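Local coordinates for protein putative glutathionylspermidine synthase (Methylobacillus flagellatus, PDB 3N6X) that probably acts as an ATP-dependent ligase of the circularly permuted ATP-grasp family, perhaps making glutathionylspermidine, at residues M13-Q16 with R21-Y24; I92-A97 with D322-V327; N205-V210 with P218-L223. All blocks are in the same frame, centred on the assembly; numbering follows the deposited sequence. Where two conformers were deposited one is given.

Contact 1: M13-Q16 with R21-Y24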
# COMPACT_ATOMS: atom_id res chain seq x y z
N MSE A 13 10.75 20.57 1.98
CA MSE A 13 12.06 21.24 2.12
C MSE A 13 11.96 22.74 2.47
O MSE A 13 12.61 23.18 3.41
CB MSE A 13 12.91 21.04 0.85
CG MSE A 13 14.35 21.55 0.97
SE MSE A 13 15.34 21.52 -0.73
CE MSE A 13 15.62 19.66 -0.97
N PHE A 14 11.18 23.52 1.68
CA PHE A 14 11.08 24.98 1.85
C PHE A 14 9.93 25.44 2.75
O PHE A 14 8.76 25.16 2.46
CB PHE A 14 11.07 25.69 0.49
CG PHE A 14 12.23 25.31 -0.40
CD1 PHE A 14 13.51 25.82 -0.16
CD2 PHE A 14 12.05 24.43 -1.46
CE1 PHE A 14 14.58 25.45 -0.98
CE2 PHE A 14 13.13 24.07 -2.28
CZ PHE A 14 14.38 24.59 -2.04
N LEU A 15 10.27 26.20 3.82
CA LEU A 15 9.33 26.74 4.82
C LEU A 15 8.43 27.89 4.28
O LEU A 15 8.28 28.03 3.06
CB LEU A 15 10.10 27.21 6.07
CG LEU A 15 10.29 26.18 7.18
CD1 LEU A 15 11.49 26.52 8.05
CD2 LEU A 15 9.03 26.04 8.03
N GLN A 16 7.83 28.69 5.21
CA GLN A 16 6.93 29.83 4.92
C GLN A 16 7.48 30.78 3.85
O GLN A 16 6.73 31.23 2.98
CB GLN A 16 6.61 30.60 6.21
N ARG A 21 13.71 23.82 5.56
CA ARG A 21 13.35 23.13 6.79
C ARG A 21 14.60 22.43 7.36
O ARG A 21 15.37 21.84 6.59
CB ARG A 21 12.23 22.10 6.54
CG ARG A 21 10.83 22.71 6.60
CD ARG A 21 9.74 21.68 6.36
NE ARG A 21 9.52 20.82 7.53
CZ ARG A 21 9.45 19.49 7.47
NH1 ARG A 21 9.60 18.85 6.32
NH2 ARG A 21 9.24 18.78 8.58
N PRO A 22 14.86 22.55 8.68
CA PRO A 22 16.10 21.97 9.25
C PRO A 22 16.50 20.59 8.71
O PRO A 22 17.68 20.36 8.45
CB PRO A 22 15.81 21.93 10.75
CG PRO A 22 14.88 23.07 10.98
CD PRO A 22 14.07 23.26 9.72
N ILE A 23 15.51 19.69 8.50
CA ILE A 23 15.74 18.32 8.02
C ILE A 23 16.43 18.25 6.65
O ILE A 23 17.17 17.30 6.40
CB ILE A 23 14.45 17.45 8.10
CG1 ILE A 23 14.80 15.94 8.08
CG2 ILE A 23 13.43 17.82 7.01
CD1 ILE A 23 13.85 15.11 8.68
N TYR A 24 16.18 19.23 5.79
CA TYR A 24 16.74 19.25 4.44
C TYR A 24 18.01 20.14 4.29
O TYR A 24 18.55 20.26 3.18
CB TYR A 24 15.68 19.70 3.44
CG TYR A 24 14.85 18.57 2.88
CD1 TYR A 24 15.28 17.85 1.77
CD2 TYR A 24 13.61 18.25 3.42
CE1 TYR A 24 14.50 16.83 1.22
CE2 TYR A 24 12.82 17.23 2.89
CZ TYR A 24 13.28 16.51 1.79
OH TYR A 24 12.51 15.52 1.25
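Met13 and Arg21 bring the two segments together through their backbones. Their CA atoms lie 5.2 Å apart, and Arg21 N donates to Met13 O in a nearly straight hydrogen bond, with an N-H...O angle of 175°. The modelled N-to-O length of 2.5 Å is very short, so its exact value is doubtful. The bond closes a loop of irregular chain ahead of helix 25-33. A further bond, from Tyr24 N to Arg21 O, folds residues 21-24 into a turn.

The side chain of Met13, a selenomethionine, lies between two rings. Its CG is anti to the backbone N (chi1 -173°), which carries the chain past the tyrosine. Met13 CB sits over one face of the Tyr24 ring, shifted toward the rim. It is 4.0 Å from the ring centroid and 21° off the normal, a CH-pi contact. The selenium is oblique to the same ring, a Met-aromatic contact with SE 5.2 Å from the centroid. The bend at chi3 turns the methyl back, and Met13 CE comes within 3.3 Å of Tyr24 CD1. On its other side, Met13 CG stands over the centre of the Phe14 ring. Nearer the surface, Leu15 CG rests against Arg21 CG at 3.6 Å, and the two side chains cross at about a right angle.

Beyond this apolar patch, Arg21 forms salt bridges with Glu83 and Glu154 and a hydrogen bond with Glu12 O. Tyr24 OH bonds to Pro76 O and Ile78 N.

A leucine in place of Tyr24 would probably leave those two backbone groups without their hydroxyl mate and strip the aromatic face from Met13. The chemistry is thus divided: one backbone bond and an aromatic surface close the loop, while the polar ends of Arg21 and Tyr24 tie it to the protein around it.

Contact 2: I92-A97 with D322-V327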
# COMPACT_ATOMS: atom_id res chain seq x y z
N ILE A 92 0.07 1.42 12.96
CA ILE A 92 -0.09 0.19 13.76
C ILE A 92 -1.48 0.17 14.42
O ILE A 92 -2.15 -0.87 14.44
CB ILE A 92 1.06 0.04 14.81
CG1 ILE A 92 2.38 -0.34 14.12
CG2 ILE A 92 0.70 -0.97 15.93
CD1 ILE A 92 3.66 -0.12 14.97
N GLN A 93 -1.92 1.33 14.95
CA GLN A 93 -3.23 1.46 15.61
C GLN A 93 -4.34 1.12 14.64
O GLN A 93 -5.23 0.34 14.98
CB GLN A 93 -3.42 2.89 16.16
CG GLN A 93 -4.79 3.11 16.80
CD GLN A 93 -5.13 4.56 16.95
OE1 GLN A 93 -5.26 5.30 15.97
NE2 GLN A 93 -5.34 4.97 18.17
N ARG A 94 -4.27 1.68 13.40
CA ARG A 94 -5.25 1.48 12.35
C ARG A 94 -5.31 0.02 11.91
O ARG A 94 -6.40 -0.54 11.82
CB ARG A 94 -4.93 2.39 11.16
CG ARG A 94 -6.04 2.44 10.12
CD ARG A 94 -5.71 3.38 8.98
NE ARG A 94 -6.77 3.38 7.97
CZ ARG A 94 -7.74 4.30 7.89
NH1 ARG A 94 -7.78 5.30 8.75
NH2 ARG A 94 -8.66 4.22 6.94
N VAL A 95 -4.15 -0.60 11.68
CA VAL A 95 -4.05 -1.99 11.25
C VAL A 95 -4.51 -2.95 12.35
O VAL A 95 -5.21 -3.92 12.04
CB VAL A 95 -2.66 -2.31 10.66
CG1 VAL A 95 -2.46 -3.82 10.44
CG2 VAL A 95 -2.46 -1.56 9.35
N LYS A 96 -4.24 -2.63 13.64
CA LYS A 96 -4.76 -3.48 14.74
C LYS A 96 -6.27 -3.50 14.74
O LYS A 96 -6.87 -4.56 14.83
CB LYS A 96 -4.22 -3.05 16.11
CG LYS A 96 -2.78 -3.48 16.36
CD LYS A 96 -2.22 -2.84 17.64
CE LYS A 96 -0.96 -3.52 18.12
NZ LYS A 96 -0.37 -2.81 19.29
N ALA A 97 -6.90 -2.33 14.57
CA ALA A 97 -8.37 -2.20 14.54
C ALA A 97 -8.96 -2.91 13.31
O ALA A 97 -9.99 -3.56 13.43
CB ALA A 97 -8.77 -0.74 14.56
N ASP A 322 -16.69 1.03 0.62
CA ASP A 322 -17.83 1.23 1.52
C ASP A 322 -17.52 0.98 2.99
O ASP A 322 -18.29 1.42 3.86
CB ASP A 322 -19.04 0.41 1.07
CG ASP A 322 -19.66 0.89 -0.24
OD1 ASP A 322 -19.65 2.12 -0.49
OD2 ASP A 322 -20.19 0.04 -0.98
N THR A 323 -16.42 0.27 3.29
CA THR A 323 -16.06 -0.01 4.69
C THR A 323 -15.10 1.04 5.23
O THR A 323 -15.10 1.32 6.42
CB THR A 323 -15.51 -1.43 4.83
OG1 THR A 323 -16.41 -2.33 4.20
CG2 THR A 323 -15.33 -1.85 6.27
N TYR A 324 -14.30 1.64 4.33
CA TYR A 324 -13.29 2.66 4.63
C TYR A 324 -13.80 3.73 5.60
O TYR A 324 -13.06 4.16 6.50
CB TYR A 324 -12.79 3.30 3.31
CG TYR A 324 -11.95 4.55 3.51
CD1 TYR A 324 -10.59 4.46 3.84
CD2 TYR A 324 -12.50 5.82 3.38
CE1 TYR A 324 -9.81 5.60 4.02
CE2 TYR A 324 -11.73 6.97 3.57
CZ TYR A 324 -10.39 6.86 3.88
OH TYR A 324 -9.65 7.99 4.09
N ILE A 325 -15.06 4.15 5.44
CA ILE A 325 -15.63 5.23 6.24
C ILE A 325 -15.84 4.86 7.72
O ILE A 325 -15.98 5.76 8.55
CB ILE A 325 -16.89 5.82 5.55
CG1 ILE A 325 -18.03 4.78 5.48
CG2 ILE A 325 -16.53 6.37 4.13
CD1 ILE A 325 -19.42 5.37 5.13
N TYR A 326 -15.84 3.55 8.05
CA TYR A 326 -16.06 3.09 9.43
C TYR A 326 -14.77 2.85 10.21
O TYR A 326 -14.84 2.55 11.40
CB TYR A 326 -16.93 1.82 9.44
CG TYR A 326 -18.26 2.02 8.74
CD1 TYR A 326 -19.24 2.85 9.29
CD2 TYR A 326 -18.53 1.41 7.51
CE1 TYR A 326 -20.45 3.07 8.63
CE2 TYR A 326 -19.74 1.62 6.85
CZ TYR A 326 -20.68 2.47 7.40
OH TYR A 326 -21.87 2.68 6.75
N VAL A 327 -13.61 2.98 9.56
CA VAL A 327 -12.32 2.71 10.20
C VAL A 327 -12.08 3.53 11.49
O VAL A 327 -11.82 2.91 12.52
CB VAL A 327 -11.11 2.70 9.21
CG1 VAL A 327 -9.81 2.37 9.94
CG2 VAL A 327 -11.36 1.69 8.10
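Tyr324, whose ring meets the guanidinium of Arg94, has a hydroxyl gripped from two sources: it donates to Val159 O and accepts from Val344 N. These bonds fix the far end of the ring and so set the place where the arginine arrives. Arg94 NH2 approaches Tyr324 CE1 to 3.4 Å. The two flat groups are inclined at 44°, and NH2 comes in obliquely to the ring, so this is not a parallel stack.

Val327 supplies the larger apolar surface. Its CG1 methyl sits over the centre of one face of the guanidinium, 3.5 Å from Arg94 CZ. The same methyl lies 3.8 Å from Arg94 CG, so it covers part of the aliphatic chain as well as the charged head. Val327 CB is 3.7 Å from Arg94 NH2. The valine and the arginine cross at about a right angle.

The arginine side chain bridges the gap between the backbones, whose nearest CA atoms, of Arg94 and Val327, are 7.5 Å apart. Arg94 leaves its helix with CG anti to the backbone N (chi1 -170°) and runs fully extended from CG to NE. This carries the head against the valine methyl, with NH2 lying between that methyl and Tyr324 CE1.

No hydrogen bond joins the two segments directly. The buried charge is met from elsewhere: Arg94 NE forms a salt bridge with Asp162, and NH1 bonds to Asn343. With the valine over one face and these partners at its nitrogens, the guanidinium is likely to be held in one orientation.

In the fold, the contact links the long helix 81-105 to the turn that leads into helix 327-335, of which Val327 is the first residue. Strand 157-163 carries both Val159 and Asp162 and lies beside the pair, while Ala97 touches Ile331 on the second helix.

Contact 3: N205-V210 with P218-L223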
# COMPACT_ATOMS: atom_id res chain seq x y z
N ASN A 205 9.95 -14.17 8.93
CA ASN A 205 9.82 -14.50 10.35
C ASN A 205 8.36 -14.39 10.83
O ASN A 205 7.89 -15.25 11.57
CB ASN A 205 10.74 -13.63 11.18
CG ASN A 205 10.83 -14.08 12.60
OD1 ASN A 205 11.29 -15.20 12.88
ND2 ASN A 205 10.34 -13.25 13.51
N ASN A 206 7.64 -13.36 10.36
CA ASN A 206 6.22 -13.18 10.67
C ASN A 206 5.36 -14.28 10.06
O ASN A 206 4.36 -14.68 10.67
CB ASN A 206 5.73 -11.80 10.20
CG ASN A 206 6.08 -10.65 11.12
OD1 ASN A 206 5.85 -9.49 10.80
ND2 ASN A 206 6.67 -10.93 12.26
N LEU A 207 5.71 -14.76 8.83
CA LEU A 207 4.93 -15.85 8.18
C LEU A 207 5.10 -17.17 8.95
O LEU A 207 4.13 -17.91 9.11
CB LEU A 207 5.31 -16.02 6.69
CG LEU A 207 4.93 -14.86 5.76
CD1 LEU A 207 5.51 -15.05 4.38
CD2 LEU A 207 3.43 -14.71 5.66
N ARG A 208 6.31 -17.44 9.46
CA ARG A 208 6.60 -18.63 10.27
C ARG A 208 5.80 -18.60 11.57
O ARG A 208 5.35 -19.65 12.04
CB ARG A 208 8.11 -18.71 10.59
CG ARG A 208 9.00 -18.96 9.38
CD ARG A 208 10.47 -18.80 9.73
NE ARG A 208 11.00 -19.98 10.39
CZ ARG A 208 11.26 -20.05 11.69
NH1 ARG A 208 11.07 -19.00 12.47
NH2 ARG A 208 11.72 -21.18 12.22
N ALA A 209 5.62 -17.40 12.14
CA ALA A 209 4.92 -17.18 13.40
C ALA A 209 3.41 -17.46 13.29
O ALA A 209 2.75 -17.64 14.32
CB ALA A 209 5.16 -15.75 13.88
N VAL A 210 2.87 -17.46 12.05
CA VAL A 210 1.44 -17.71 11.85
C VAL A 210 1.17 -19.10 11.37
O VAL A 210 0.08 -19.38 10.90
CB VAL A 210 0.71 -16.62 11.00
CG1 VAL A 210 0.62 -15.30 11.76
CG2 VAL A 210 1.36 -16.44 9.62
N PRO A 218 8.09 -24.49 10.27
CA PRO A 218 7.17 -24.36 9.13
C PRO A 218 7.83 -24.15 7.79
O PRO A 218 8.81 -23.43 7.69
CB PRO A 218 6.29 -23.17 9.52
CG PRO A 218 7.08 -22.42 10.52
CD PRO A 218 7.92 -23.40 11.25
N THR A 219 7.29 -24.80 6.76
CA THR A 219 7.72 -24.62 5.40
C THR A 219 6.87 -23.49 4.82
O THR A 219 5.65 -23.55 4.89
CB THR A 219 7.58 -25.95 4.63
OG1 THR A 219 8.47 -26.91 5.19
CG2 THR A 219 7.87 -25.79 3.13
N VAL A 220 7.52 -22.46 4.27
CA VAL A 220 6.83 -21.30 3.71
C VAL A 220 7.09 -21.22 2.21
O VAL A 220 8.23 -21.36 1.78
CB VAL A 220 7.25 -19.98 4.43
CG1 VAL A 220 6.42 -18.79 3.94
CG2 VAL A 220 7.16 -20.11 5.95
N VAL A 221 6.04 -21.00 1.41
CA VAL A 221 6.16 -20.83 -0.04
C VAL A 221 5.43 -19.54 -0.45
O VAL A 221 4.59 -19.04 0.30
CB VAL A 221 5.66 -22.06 -0.85
CG1 VAL A 221 6.39 -23.35 -0.46
CG2 VAL A 221 4.14 -22.23 -0.73
N LEU A 222 5.75 -19.01 -1.63
CA LEU A 222 5.04 -17.86 -2.19
C LEU A 222 4.23 -18.34 -3.41
O LEU A 222 4.82 -18.74 -4.42
CB LEU A 222 6.01 -16.73 -2.59
CG LEU A 222 5.39 -15.31 -2.78
CD1 LEU A 222 6.47 -14.24 -2.76
CD2 LEU A 222 4.60 -15.20 -4.09
N LEU A 223 2.88 -18.33 -3.30
CA LEU A 223 2.01 -18.74 -4.41
C LEU A 223 1.76 -17.55 -5.37
O LEU A 223 1.18 -16.54 -4.98
CB LEU A 223 0.70 -19.34 -3.88
CG LEU A 223 -0.40 -19.65 -4.89
CD1 LEU A 223 -0.00 -20.79 -5.85
CD2 LEU A 223 -1.70 -20.00 -4.18
O HOH W 1 11.17 -22.74 9.60
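Arg208, Val220 and Pro218 carry most of this contact, in which the last turn of helix 199-209 packs on the start of strand 220-223. It is an alpha/beta unit: a helix, a short loop, and a strand that enters a mixed sheet, where it runs parallel to both its neighbours, 245-247 and 268-275. Helix 232-242 follows and makes the beta-alpha-beta connection to strand 245-247.

Pro218 points its ring at the helix end. The CA atoms of Arg208 and Pro218 are the nearest pair, 5.9 Å apart. Pro218 CG reaches 3.6 Å from Arg208 O and 3.9 Å from Arg208 CB, so the ring covers both the backbone and the root of the arginine side chain. The carbonyl itself is hydrogen-bonded to a glycerol, probably from the crystallisation liquor.

The arginine side chain leaves the helix across the proline. Its CG is anti to the carbonyl carbon (chi1 -67°), which brings Arg208 CG to 4.1 Å from Val220 CG2. A bend at chi3 directs NE to a water. In one of its two modelled conformers, Arg208 NE donates to this water at 2.9 Å, and the water lies in the guanidinium plane at its edge. The water donates in turn to Pro218 O. The second conformer makes the bridge doubtful as a permanent feature.

Val220 faces the helix with both methyls, and they serve different partners. CG2 lies against the aliphatic part of Arg208. CG1 turns to the buried side, where Leu207 also touches Tyr274 of the neighbouring strand 268-275. No direct hydrogen bond joins the two segments; apart from the water, they meet by van der Waals packing, mostly carbon on carbon. At the inner end of the contact, Leu207 CD1 meets Val220 CG1 at 3.9 Å.

From the N terminus, contact 1 comes first. It closes a short loop just before helix 25-33 and is complete before contact 2 opens. Contact 2 spans 224 intervening residues, joining helix 81-105 to the turn that starts helix 327-335. Contact 3 is nested within that long loop, where seven residues separate segments 205-210 and 218-223, at the end of helix 199-209 and the start of strand 220-223. No two contacts cross along the chain. Contacts 2 and 3 both belong to the ATP-grasp region; their nearest atoms are about 10 Å apart. Contacts 1 and 3 lie on opposite sides of the chain's centre, with their own centres about 42 Å apart.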